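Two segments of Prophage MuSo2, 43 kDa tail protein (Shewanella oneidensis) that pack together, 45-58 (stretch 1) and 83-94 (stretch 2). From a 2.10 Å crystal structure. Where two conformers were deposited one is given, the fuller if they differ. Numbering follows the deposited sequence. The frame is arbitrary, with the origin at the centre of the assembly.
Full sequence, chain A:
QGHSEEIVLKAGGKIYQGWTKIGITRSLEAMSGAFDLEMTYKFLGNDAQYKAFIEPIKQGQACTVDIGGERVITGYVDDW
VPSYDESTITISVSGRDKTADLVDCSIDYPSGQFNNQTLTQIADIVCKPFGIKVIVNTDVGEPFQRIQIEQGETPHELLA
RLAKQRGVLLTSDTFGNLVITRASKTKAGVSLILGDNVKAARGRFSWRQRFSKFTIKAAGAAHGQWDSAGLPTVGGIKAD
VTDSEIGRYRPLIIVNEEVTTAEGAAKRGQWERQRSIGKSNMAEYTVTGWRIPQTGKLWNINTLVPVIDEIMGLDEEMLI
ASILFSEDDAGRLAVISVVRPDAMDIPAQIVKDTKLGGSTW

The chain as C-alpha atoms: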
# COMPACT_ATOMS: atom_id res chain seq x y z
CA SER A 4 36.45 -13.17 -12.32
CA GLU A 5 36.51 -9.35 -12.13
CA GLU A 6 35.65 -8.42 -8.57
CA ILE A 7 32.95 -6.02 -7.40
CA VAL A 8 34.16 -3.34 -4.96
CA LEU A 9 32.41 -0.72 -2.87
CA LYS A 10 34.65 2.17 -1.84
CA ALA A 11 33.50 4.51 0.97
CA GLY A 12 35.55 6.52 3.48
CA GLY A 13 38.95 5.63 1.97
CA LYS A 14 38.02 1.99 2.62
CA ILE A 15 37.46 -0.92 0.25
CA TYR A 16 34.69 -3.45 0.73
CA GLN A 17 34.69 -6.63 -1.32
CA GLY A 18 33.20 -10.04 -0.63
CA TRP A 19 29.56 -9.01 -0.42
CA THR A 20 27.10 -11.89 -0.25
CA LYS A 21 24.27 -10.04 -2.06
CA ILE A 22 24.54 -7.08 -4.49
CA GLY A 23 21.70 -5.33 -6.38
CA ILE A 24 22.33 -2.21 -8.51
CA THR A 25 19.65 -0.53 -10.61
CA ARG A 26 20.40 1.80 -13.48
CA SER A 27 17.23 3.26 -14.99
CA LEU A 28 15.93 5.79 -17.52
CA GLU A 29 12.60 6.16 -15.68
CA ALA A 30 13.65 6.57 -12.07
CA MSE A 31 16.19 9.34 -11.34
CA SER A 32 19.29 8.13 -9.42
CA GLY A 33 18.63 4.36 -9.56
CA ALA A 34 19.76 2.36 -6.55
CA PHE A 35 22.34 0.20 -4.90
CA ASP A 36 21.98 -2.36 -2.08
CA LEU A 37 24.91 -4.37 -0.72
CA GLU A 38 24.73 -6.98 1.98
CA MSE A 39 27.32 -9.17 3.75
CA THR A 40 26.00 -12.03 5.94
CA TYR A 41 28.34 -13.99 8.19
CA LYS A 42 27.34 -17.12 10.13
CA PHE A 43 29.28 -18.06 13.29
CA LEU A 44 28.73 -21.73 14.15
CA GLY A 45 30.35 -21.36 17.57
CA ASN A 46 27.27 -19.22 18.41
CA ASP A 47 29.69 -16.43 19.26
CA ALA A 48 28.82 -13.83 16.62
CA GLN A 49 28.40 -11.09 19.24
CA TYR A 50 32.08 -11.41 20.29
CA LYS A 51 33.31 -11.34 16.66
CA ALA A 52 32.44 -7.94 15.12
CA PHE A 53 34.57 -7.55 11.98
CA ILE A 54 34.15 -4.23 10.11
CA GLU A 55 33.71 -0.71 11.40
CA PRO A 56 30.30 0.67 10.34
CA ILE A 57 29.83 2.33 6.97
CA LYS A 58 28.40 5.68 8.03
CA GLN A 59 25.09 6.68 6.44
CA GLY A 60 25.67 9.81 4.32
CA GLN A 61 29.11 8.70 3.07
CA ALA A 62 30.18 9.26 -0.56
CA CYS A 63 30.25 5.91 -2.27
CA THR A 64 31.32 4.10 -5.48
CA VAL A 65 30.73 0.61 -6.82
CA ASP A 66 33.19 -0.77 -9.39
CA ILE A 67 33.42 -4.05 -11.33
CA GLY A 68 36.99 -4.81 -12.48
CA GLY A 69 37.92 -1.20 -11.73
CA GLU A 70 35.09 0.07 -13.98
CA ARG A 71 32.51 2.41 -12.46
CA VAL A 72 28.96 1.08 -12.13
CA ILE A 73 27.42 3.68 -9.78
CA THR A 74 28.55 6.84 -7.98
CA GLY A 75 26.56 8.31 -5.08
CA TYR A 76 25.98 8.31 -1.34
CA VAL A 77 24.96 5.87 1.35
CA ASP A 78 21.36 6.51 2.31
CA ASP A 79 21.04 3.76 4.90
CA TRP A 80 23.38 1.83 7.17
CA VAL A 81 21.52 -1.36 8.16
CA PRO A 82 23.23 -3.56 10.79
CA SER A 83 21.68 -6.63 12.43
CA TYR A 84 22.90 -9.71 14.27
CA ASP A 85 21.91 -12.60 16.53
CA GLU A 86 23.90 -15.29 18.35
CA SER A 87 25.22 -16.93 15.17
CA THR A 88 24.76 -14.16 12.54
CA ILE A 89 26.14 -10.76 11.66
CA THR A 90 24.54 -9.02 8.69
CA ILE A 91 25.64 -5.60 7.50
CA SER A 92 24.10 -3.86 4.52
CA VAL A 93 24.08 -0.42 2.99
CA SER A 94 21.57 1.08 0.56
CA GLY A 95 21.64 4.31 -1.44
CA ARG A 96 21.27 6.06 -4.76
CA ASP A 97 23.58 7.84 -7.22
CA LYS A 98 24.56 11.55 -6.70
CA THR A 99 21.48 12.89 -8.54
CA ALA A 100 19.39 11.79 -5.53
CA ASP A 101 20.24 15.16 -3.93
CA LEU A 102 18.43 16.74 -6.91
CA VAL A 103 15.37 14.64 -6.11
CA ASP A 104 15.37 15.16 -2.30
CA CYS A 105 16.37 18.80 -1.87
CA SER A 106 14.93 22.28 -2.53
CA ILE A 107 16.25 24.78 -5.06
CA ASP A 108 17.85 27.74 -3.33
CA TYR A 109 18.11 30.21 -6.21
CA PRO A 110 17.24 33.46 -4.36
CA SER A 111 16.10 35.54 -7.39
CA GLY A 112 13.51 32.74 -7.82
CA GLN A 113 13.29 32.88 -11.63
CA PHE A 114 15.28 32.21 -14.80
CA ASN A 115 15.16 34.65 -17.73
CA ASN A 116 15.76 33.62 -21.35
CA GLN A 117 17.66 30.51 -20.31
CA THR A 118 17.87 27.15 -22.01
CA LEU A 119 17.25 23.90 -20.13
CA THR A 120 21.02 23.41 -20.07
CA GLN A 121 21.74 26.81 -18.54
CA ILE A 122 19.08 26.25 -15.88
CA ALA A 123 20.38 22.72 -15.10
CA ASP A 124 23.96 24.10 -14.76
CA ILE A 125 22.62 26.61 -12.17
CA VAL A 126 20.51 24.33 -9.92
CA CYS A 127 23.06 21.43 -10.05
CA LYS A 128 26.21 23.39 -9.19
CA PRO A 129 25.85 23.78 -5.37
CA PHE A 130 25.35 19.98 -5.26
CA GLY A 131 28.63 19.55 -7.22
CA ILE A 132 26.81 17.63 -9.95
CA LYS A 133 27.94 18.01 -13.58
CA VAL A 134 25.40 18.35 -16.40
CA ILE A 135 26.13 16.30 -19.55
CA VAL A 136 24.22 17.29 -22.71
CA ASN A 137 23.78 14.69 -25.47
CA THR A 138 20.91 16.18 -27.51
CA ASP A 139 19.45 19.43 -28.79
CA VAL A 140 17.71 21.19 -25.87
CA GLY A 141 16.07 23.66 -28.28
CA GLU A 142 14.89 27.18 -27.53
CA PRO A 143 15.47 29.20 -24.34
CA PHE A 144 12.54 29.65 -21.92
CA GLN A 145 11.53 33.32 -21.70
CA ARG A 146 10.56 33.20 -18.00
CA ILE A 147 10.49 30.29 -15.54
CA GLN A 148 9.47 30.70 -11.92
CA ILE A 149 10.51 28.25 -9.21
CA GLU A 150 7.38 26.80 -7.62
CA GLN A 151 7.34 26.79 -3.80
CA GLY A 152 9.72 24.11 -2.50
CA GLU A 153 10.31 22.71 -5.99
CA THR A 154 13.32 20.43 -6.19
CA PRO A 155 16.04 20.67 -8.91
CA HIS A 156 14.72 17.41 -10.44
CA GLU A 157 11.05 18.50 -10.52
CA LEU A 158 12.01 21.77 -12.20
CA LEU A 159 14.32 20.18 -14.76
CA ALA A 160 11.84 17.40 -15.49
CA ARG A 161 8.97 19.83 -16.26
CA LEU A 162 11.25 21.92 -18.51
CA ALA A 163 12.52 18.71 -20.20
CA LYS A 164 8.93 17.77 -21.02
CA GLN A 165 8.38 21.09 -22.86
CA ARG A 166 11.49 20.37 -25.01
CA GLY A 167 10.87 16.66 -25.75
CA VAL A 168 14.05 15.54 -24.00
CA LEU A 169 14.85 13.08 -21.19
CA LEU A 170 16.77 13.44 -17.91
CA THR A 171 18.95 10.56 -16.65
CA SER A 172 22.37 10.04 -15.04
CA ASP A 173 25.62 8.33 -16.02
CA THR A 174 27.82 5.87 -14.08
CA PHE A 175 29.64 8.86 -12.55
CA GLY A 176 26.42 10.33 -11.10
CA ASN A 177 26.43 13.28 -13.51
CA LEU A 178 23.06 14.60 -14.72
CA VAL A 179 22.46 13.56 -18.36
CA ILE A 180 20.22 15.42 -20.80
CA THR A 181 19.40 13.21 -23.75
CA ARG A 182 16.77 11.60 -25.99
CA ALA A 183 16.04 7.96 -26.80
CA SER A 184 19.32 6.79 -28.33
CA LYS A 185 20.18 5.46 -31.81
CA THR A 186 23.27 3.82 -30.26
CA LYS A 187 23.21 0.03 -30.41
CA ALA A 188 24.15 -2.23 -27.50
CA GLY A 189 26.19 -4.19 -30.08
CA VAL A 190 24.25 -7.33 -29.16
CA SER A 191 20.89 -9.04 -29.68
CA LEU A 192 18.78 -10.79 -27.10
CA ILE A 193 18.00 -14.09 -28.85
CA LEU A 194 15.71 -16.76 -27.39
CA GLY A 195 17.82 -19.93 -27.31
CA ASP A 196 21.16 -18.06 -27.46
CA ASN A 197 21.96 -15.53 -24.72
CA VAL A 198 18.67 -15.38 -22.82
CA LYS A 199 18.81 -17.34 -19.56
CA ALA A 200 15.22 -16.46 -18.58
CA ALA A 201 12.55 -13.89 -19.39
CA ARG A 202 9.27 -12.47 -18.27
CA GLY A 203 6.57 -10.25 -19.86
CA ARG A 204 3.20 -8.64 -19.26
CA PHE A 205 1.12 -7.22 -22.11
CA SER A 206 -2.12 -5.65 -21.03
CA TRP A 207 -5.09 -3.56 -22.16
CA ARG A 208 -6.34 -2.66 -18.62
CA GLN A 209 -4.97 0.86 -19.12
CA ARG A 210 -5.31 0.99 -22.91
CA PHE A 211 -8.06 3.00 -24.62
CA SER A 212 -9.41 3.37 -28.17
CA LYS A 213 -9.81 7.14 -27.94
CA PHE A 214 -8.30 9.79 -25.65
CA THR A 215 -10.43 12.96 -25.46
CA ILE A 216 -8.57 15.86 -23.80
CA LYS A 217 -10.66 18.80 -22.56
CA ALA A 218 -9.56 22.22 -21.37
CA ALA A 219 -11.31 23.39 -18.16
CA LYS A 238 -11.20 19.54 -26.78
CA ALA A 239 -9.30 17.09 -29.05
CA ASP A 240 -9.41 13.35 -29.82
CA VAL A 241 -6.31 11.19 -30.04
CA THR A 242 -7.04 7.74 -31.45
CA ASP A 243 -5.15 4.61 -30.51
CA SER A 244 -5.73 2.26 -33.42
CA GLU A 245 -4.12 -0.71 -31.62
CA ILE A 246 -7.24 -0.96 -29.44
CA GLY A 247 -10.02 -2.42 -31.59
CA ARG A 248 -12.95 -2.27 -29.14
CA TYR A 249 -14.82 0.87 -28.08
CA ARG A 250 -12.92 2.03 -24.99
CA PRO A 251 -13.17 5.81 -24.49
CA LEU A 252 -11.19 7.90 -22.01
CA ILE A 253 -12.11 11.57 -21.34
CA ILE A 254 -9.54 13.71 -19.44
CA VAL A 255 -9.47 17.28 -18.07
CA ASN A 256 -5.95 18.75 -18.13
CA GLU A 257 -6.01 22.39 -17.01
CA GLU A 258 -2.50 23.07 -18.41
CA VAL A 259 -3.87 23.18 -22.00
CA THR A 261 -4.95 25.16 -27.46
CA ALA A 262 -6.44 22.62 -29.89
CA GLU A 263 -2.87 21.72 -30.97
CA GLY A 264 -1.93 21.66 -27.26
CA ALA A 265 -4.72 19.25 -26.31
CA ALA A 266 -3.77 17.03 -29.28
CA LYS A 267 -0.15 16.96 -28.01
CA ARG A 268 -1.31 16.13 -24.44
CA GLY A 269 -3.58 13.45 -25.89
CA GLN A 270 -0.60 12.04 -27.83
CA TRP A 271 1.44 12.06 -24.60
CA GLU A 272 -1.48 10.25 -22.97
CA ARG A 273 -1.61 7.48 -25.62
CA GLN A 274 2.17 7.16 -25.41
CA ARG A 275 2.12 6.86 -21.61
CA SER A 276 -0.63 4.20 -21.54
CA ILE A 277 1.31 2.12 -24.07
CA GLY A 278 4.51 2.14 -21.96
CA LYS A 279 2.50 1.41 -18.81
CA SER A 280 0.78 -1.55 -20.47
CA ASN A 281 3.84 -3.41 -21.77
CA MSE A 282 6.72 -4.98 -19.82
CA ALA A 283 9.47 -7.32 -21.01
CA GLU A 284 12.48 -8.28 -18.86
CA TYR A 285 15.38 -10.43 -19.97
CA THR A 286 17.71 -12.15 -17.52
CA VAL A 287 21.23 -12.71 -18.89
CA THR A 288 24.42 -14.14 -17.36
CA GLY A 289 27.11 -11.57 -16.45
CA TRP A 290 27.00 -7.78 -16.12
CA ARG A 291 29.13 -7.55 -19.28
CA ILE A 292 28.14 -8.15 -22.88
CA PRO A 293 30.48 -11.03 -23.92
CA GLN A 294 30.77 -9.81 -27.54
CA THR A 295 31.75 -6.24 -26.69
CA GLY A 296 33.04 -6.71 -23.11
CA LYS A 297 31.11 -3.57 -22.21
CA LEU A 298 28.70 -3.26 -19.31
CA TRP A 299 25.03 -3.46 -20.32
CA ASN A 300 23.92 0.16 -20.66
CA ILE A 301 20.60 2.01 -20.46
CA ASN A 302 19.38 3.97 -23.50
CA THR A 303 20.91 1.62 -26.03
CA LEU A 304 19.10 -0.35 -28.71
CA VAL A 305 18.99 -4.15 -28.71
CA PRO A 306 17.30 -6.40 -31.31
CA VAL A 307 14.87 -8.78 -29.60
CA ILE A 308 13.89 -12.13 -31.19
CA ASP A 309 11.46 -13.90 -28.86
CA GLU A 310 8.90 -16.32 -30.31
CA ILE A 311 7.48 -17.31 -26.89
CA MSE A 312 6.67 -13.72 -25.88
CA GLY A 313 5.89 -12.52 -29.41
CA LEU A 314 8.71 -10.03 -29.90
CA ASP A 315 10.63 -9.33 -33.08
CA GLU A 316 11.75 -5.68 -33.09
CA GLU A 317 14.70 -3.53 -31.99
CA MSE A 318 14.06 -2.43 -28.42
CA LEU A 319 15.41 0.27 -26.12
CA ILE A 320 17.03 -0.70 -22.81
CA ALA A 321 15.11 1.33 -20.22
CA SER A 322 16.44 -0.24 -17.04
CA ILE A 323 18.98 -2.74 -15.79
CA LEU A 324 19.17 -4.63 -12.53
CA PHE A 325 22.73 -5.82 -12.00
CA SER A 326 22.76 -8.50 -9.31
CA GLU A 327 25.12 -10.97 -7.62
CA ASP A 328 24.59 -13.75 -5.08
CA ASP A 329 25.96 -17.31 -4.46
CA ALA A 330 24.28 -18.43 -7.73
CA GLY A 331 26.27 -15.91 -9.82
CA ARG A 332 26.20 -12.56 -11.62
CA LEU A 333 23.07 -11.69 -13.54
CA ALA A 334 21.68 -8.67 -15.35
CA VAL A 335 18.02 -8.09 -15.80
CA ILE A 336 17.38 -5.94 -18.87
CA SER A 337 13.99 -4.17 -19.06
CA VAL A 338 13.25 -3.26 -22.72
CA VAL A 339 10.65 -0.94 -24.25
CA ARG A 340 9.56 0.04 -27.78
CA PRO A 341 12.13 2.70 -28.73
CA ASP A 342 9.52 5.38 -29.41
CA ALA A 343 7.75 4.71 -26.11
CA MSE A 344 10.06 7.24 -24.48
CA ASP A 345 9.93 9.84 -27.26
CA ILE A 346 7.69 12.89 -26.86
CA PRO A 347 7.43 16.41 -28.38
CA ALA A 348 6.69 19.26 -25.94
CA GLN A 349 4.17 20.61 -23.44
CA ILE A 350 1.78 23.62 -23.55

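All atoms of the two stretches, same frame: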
# COMPACT_ATOMS: atom_id res chain seq x y z
N GLY A 45 30.07 -21.33 16.14
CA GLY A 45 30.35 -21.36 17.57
C GLY A 45 29.35 -20.54 18.40
O GLY A 45 29.50 -20.45 19.61
N ASN A 46 28.35 -19.95 17.74
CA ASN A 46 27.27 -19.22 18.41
C ASN A 46 27.85 -18.04 19.19
O ASN A 46 27.36 -17.65 20.26
CB ASN A 46 26.48 -20.15 19.33
CG ASN A 46 24.98 -19.90 19.29
OD1 ASN A 46 24.44 -19.39 18.30
ND2 ASN A 46 24.29 -20.28 20.38
N ASP A 47 28.90 -17.45 18.60
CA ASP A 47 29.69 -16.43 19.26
C ASP A 47 29.85 -15.20 18.37
O ASP A 47 30.83 -14.48 18.45
CB ASP A 47 31.06 -17.02 19.67
CG ASP A 47 31.83 -17.61 18.49
OD1 ASP A 47 31.27 -17.73 17.37
OD2 ASP A 47 33.00 -17.96 18.69
N ALA A 48 28.85 -14.97 17.52
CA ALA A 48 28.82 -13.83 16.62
C ALA A 48 28.99 -12.49 17.35
O ALA A 48 29.63 -11.58 16.84
CB ALA A 48 27.51 -13.83 15.85
N GLN A 49 28.42 -12.38 18.54
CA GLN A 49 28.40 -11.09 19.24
C GLN A 49 29.77 -10.71 19.82
O GLN A 49 29.98 -9.56 20.21
CB GLN A 49 27.29 -11.09 20.30
CG GLN A 49 25.89 -11.22 19.67
CD GLN A 49 24.77 -11.14 20.68
OE1 GLN A 49 24.89 -10.49 21.73
NE2 GLN A 49 23.66 -11.79 20.36
N TYR A 50 30.70 -11.67 19.85
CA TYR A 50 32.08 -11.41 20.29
C TYR A 50 33.05 -11.29 19.10
O TYR A 50 34.26 -11.26 19.29
CB TYR A 50 32.56 -12.50 21.27
CG TYR A 50 31.52 -12.87 22.31
CD1 TYR A 50 31.37 -12.12 23.48
CD2 TYR A 50 30.67 -13.96 22.11
CE1 TYR A 50 30.39 -12.46 24.44
CE2 TYR A 50 29.70 -14.30 23.05
CZ TYR A 50 29.56 -13.55 24.20
OH TYR A 50 28.58 -13.92 25.11
N LYS A 51 32.51 -11.20 17.89
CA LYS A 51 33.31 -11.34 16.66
C LYS A 51 32.97 -10.31 15.57
O LYS A 51 33.05 -10.61 14.37
CB LYS A 51 33.21 -12.78 16.10
CG LYS A 51 33.95 -13.81 16.97
CD LYS A 51 34.11 -15.17 16.33
CE LYS A 51 35.24 -15.93 17.04
NZ LYS A 51 35.21 -17.43 16.82
N ALA A 52 32.60 -9.10 16.01
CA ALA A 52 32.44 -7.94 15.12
C ALA A 52 33.69 -7.75 14.26
O ALA A 52 34.81 -7.86 14.76
CB ALA A 52 32.15 -6.67 15.93
N PHE A 53 33.49 -7.47 12.97
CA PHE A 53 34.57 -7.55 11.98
C PHE A 53 34.90 -6.21 11.30
O PHE A 53 36.05 -5.78 11.35
CB PHE A 53 34.31 -8.66 10.93
CG PHE A 53 32.95 -8.60 10.27
CD1 PHE A 53 31.90 -9.38 10.75
CD2 PHE A 53 32.72 -7.77 9.17
CE1 PHE A 53 30.64 -9.33 10.14
CE2 PHE A 53 31.47 -7.70 8.56
CZ PHE A 53 30.42 -8.48 9.04
N ILE A 54 33.92 -5.56 10.69
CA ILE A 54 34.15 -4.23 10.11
C ILE A 54 33.56 -3.10 10.93
O ILE A 54 32.54 -3.26 11.61
CB ILE A 54 33.65 -4.08 8.64
CG1 ILE A 54 32.12 -4.15 8.55
CG2 ILE A 54 34.32 -5.09 7.71
CD1 ILE A 54 31.53 -3.05 7.71
N GLU A 55 34.22 -1.95 10.84
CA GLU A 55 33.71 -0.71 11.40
C GLU A 55 32.53 -0.27 10.52
O GLU A 55 32.58 -0.45 9.31
CB GLU A 55 34.83 0.34 11.41
CG GLU A 55 34.40 1.74 11.78
CD GLU A 55 35.49 2.49 12.50
OE1 GLU A 55 35.80 2.11 13.66
OE2 GLU A 55 36.03 3.45 11.91
N PRO A 56 31.45 0.23 11.14
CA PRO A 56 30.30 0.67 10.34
C PRO A 56 30.64 1.52 9.10
O PRO A 56 31.63 2.24 9.09
CB PRO A 56 29.47 1.48 11.34
CG PRO A 56 29.75 0.84 12.67
CD PRO A 56 31.20 0.38 12.59
N ILE A 57 29.83 1.38 8.06
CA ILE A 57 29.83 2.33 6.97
C ILE A 57 28.82 3.39 7.40
O ILE A 57 27.65 3.09 7.62
CB ILE A 57 29.44 1.68 5.61
CG1 ILE A 57 30.31 0.45 5.33
CG2 ILE A 57 29.57 2.69 4.46
CD1 ILE A 57 29.93 -0.33 4.07
N LYS A 58 29.28 4.61 7.59
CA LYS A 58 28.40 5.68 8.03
C LYS A 58 27.41 6.04 6.92
O LYS A 58 27.81 6.27 5.77
CB LYS A 58 29.22 6.91 8.45
CG LYS A 58 30.21 6.63 9.59
CD LYS A 58 31.08 7.86 9.89
CE LYS A 58 32.54 7.47 10.18
NZ LYS A 58 32.72 6.92 11.55
N SER A 83 22.47 -5.72 11.62
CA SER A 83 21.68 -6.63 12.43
C SER A 83 22.56 -7.79 12.84
O SER A 83 23.59 -8.03 12.21
CB SER A 83 20.47 -7.16 11.66
OG SER A 83 20.89 -7.97 10.56
N TYR A 84 22.17 -8.52 13.88
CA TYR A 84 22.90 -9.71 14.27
C TYR A 84 22.01 -10.55 15.18
O TYR A 84 20.97 -10.09 15.63
CB TYR A 84 24.20 -9.35 15.00
CG TYR A 84 23.97 -8.51 16.24
CD1 TYR A 84 23.64 -9.09 17.47
CD2 TYR A 84 24.05 -7.11 16.17
CE1 TYR A 84 23.40 -8.32 18.59
CE2 TYR A 84 23.82 -6.32 17.30
CZ TYR A 84 23.50 -6.93 18.50
OH TYR A 84 23.29 -6.17 19.61
N ASP A 85 22.42 -11.80 15.40
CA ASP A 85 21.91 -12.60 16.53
C ASP A 85 23.07 -13.42 17.10
O ASP A 85 24.22 -12.98 17.02
CB ASP A 85 20.71 -13.47 16.13
CG ASP A 85 21.00 -14.39 14.94
OD1 ASP A 85 22.10 -14.95 14.84
OD2 ASP A 85 20.10 -14.55 14.11
N GLU A 86 22.80 -14.59 17.69
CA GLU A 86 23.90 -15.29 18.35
C GLU A 86 24.86 -16.00 17.39
O GLU A 86 26.00 -16.26 17.74
CB GLU A 86 23.40 -16.23 19.43
CG GLU A 86 22.98 -15.48 20.67
CD GLU A 86 22.03 -16.27 21.52
OE1 GLU A 86 21.07 -16.87 20.96
OE2 GLU A 86 22.23 -16.29 22.75
N SER A 87 24.41 -16.23 16.16
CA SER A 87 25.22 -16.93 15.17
C SER A 87 25.26 -16.23 13.80
O SER A 87 25.61 -16.85 12.80
CB SER A 87 24.68 -18.36 15.03
OG SER A 87 23.33 -18.32 14.62
N THR A 88 24.94 -14.93 13.78
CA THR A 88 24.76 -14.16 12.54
C THR A 88 25.21 -12.73 12.76
O THR A 88 24.93 -12.14 13.79
CB THR A 88 23.27 -14.12 12.08
OG1 THR A 88 22.67 -15.41 12.24
CG2 THR A 88 23.14 -13.73 10.61
N ILE A 89 25.95 -12.21 11.79
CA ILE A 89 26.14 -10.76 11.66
C ILE A 89 25.86 -10.40 10.20
O ILE A 89 26.47 -10.95 9.27
CB ILE A 89 27.55 -10.26 12.07
CG1 ILE A 89 27.86 -10.61 13.52
CG2 ILE A 89 27.66 -8.72 11.87
CD1 ILE A 89 29.33 -10.36 13.95
N THR A 90 24.91 -9.49 10.01
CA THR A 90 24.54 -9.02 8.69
C THR A 90 24.72 -7.52 8.68
O THR A 90 24.14 -6.81 9.53
CB THR A 90 23.06 -9.33 8.39
OG1 THR A 90 22.81 -10.72 8.64
CG2 THR A 90 22.69 -8.99 6.96
N ILE A 91 25.53 -7.04 7.75
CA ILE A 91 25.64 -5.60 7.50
C ILE A 91 25.19 -5.33 6.07
O ILE A 91 25.47 -6.10 5.18
CB ILE A 91 27.07 -5.06 7.70
CG1 ILE A 91 28.05 -5.75 6.75
CG2 ILE A 91 27.53 -5.24 9.16
CD1 ILE A 91 29.00 -4.78 6.08
N SER A 92 24.43 -4.27 5.87
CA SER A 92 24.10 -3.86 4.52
C SER A 92 23.99 -2.36 4.48
O SER A 92 23.70 -1.70 5.50
CB SER A 92 22.84 -4.57 3.96
OG SER A 92 21.61 -4.12 4.46
N VAL A 93 24.32 -1.81 3.31
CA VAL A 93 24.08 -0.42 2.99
C VAL A 93 23.15 -0.35 1.78
O VAL A 93 23.09 -1.28 0.94
CB VAL A 93 25.39 0.35 2.69
CG1 VAL A 93 26.21 0.56 3.96
CG2 VAL A 93 26.22 -0.39 1.62
N SER A 94 22.41 0.75 1.71
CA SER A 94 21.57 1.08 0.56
C SER A 94 21.83 2.54 0.22
O SER A 94 22.30 3.30 1.06
CB SER A 94 20.10 0.91 0.94
OG SER A 94 19.27 0.85 -0.20
O HOH W 1 26.98 -14.44 20.15

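Stretch 2 doubles back as a hairpin, and the alternation of its second strand (88-94) sends Ile89, Ile91 and Val93 toward stretch 1, while Thr88, Thr90 and Ser92 point away. Stretch 1, mostly loop, runs along this apolar row. Ile89, the most covered residue of the contact, packs its CG1 against Ala48 CB (4.0 Å) and its CG2 against Phe53 CE1 (3.5 Å); its CD1 also lies 3.2 Å from Ala48 O, a tight van der Waals approach. The Phe53 ring reaches on to the next inward residue, with Ile91 CG1 at its edge, 4.3 Å from CZ. Farther along, Ile54 CD1 meets Ile91 CD1 at 3.5 Å, and Ile57 CB meets Val93 CG1 at 3.8 Å.

Toward the hairpin turn the contact becomes polar. Ala48 points its CB toward stretch 2, where it lies 3.5 Å from Thr88 N, and Ala48 N donates to Glu86 O (3.1 Å, 155°), the one direct hydrogen bond between the stretches. Water 1 adds a bridge, accepting from Gln49 N (3.0 Å) and donating to Glu86 O (3.2 Å). Asp85 OD1 braces the turn, accepting from Ser87 N (3.0 Å) and Thr88 OG1 (2.7 Å). At the polar edge, the exposed Asn46 brings its OD1 to 3.4 Å from Ser87 CB.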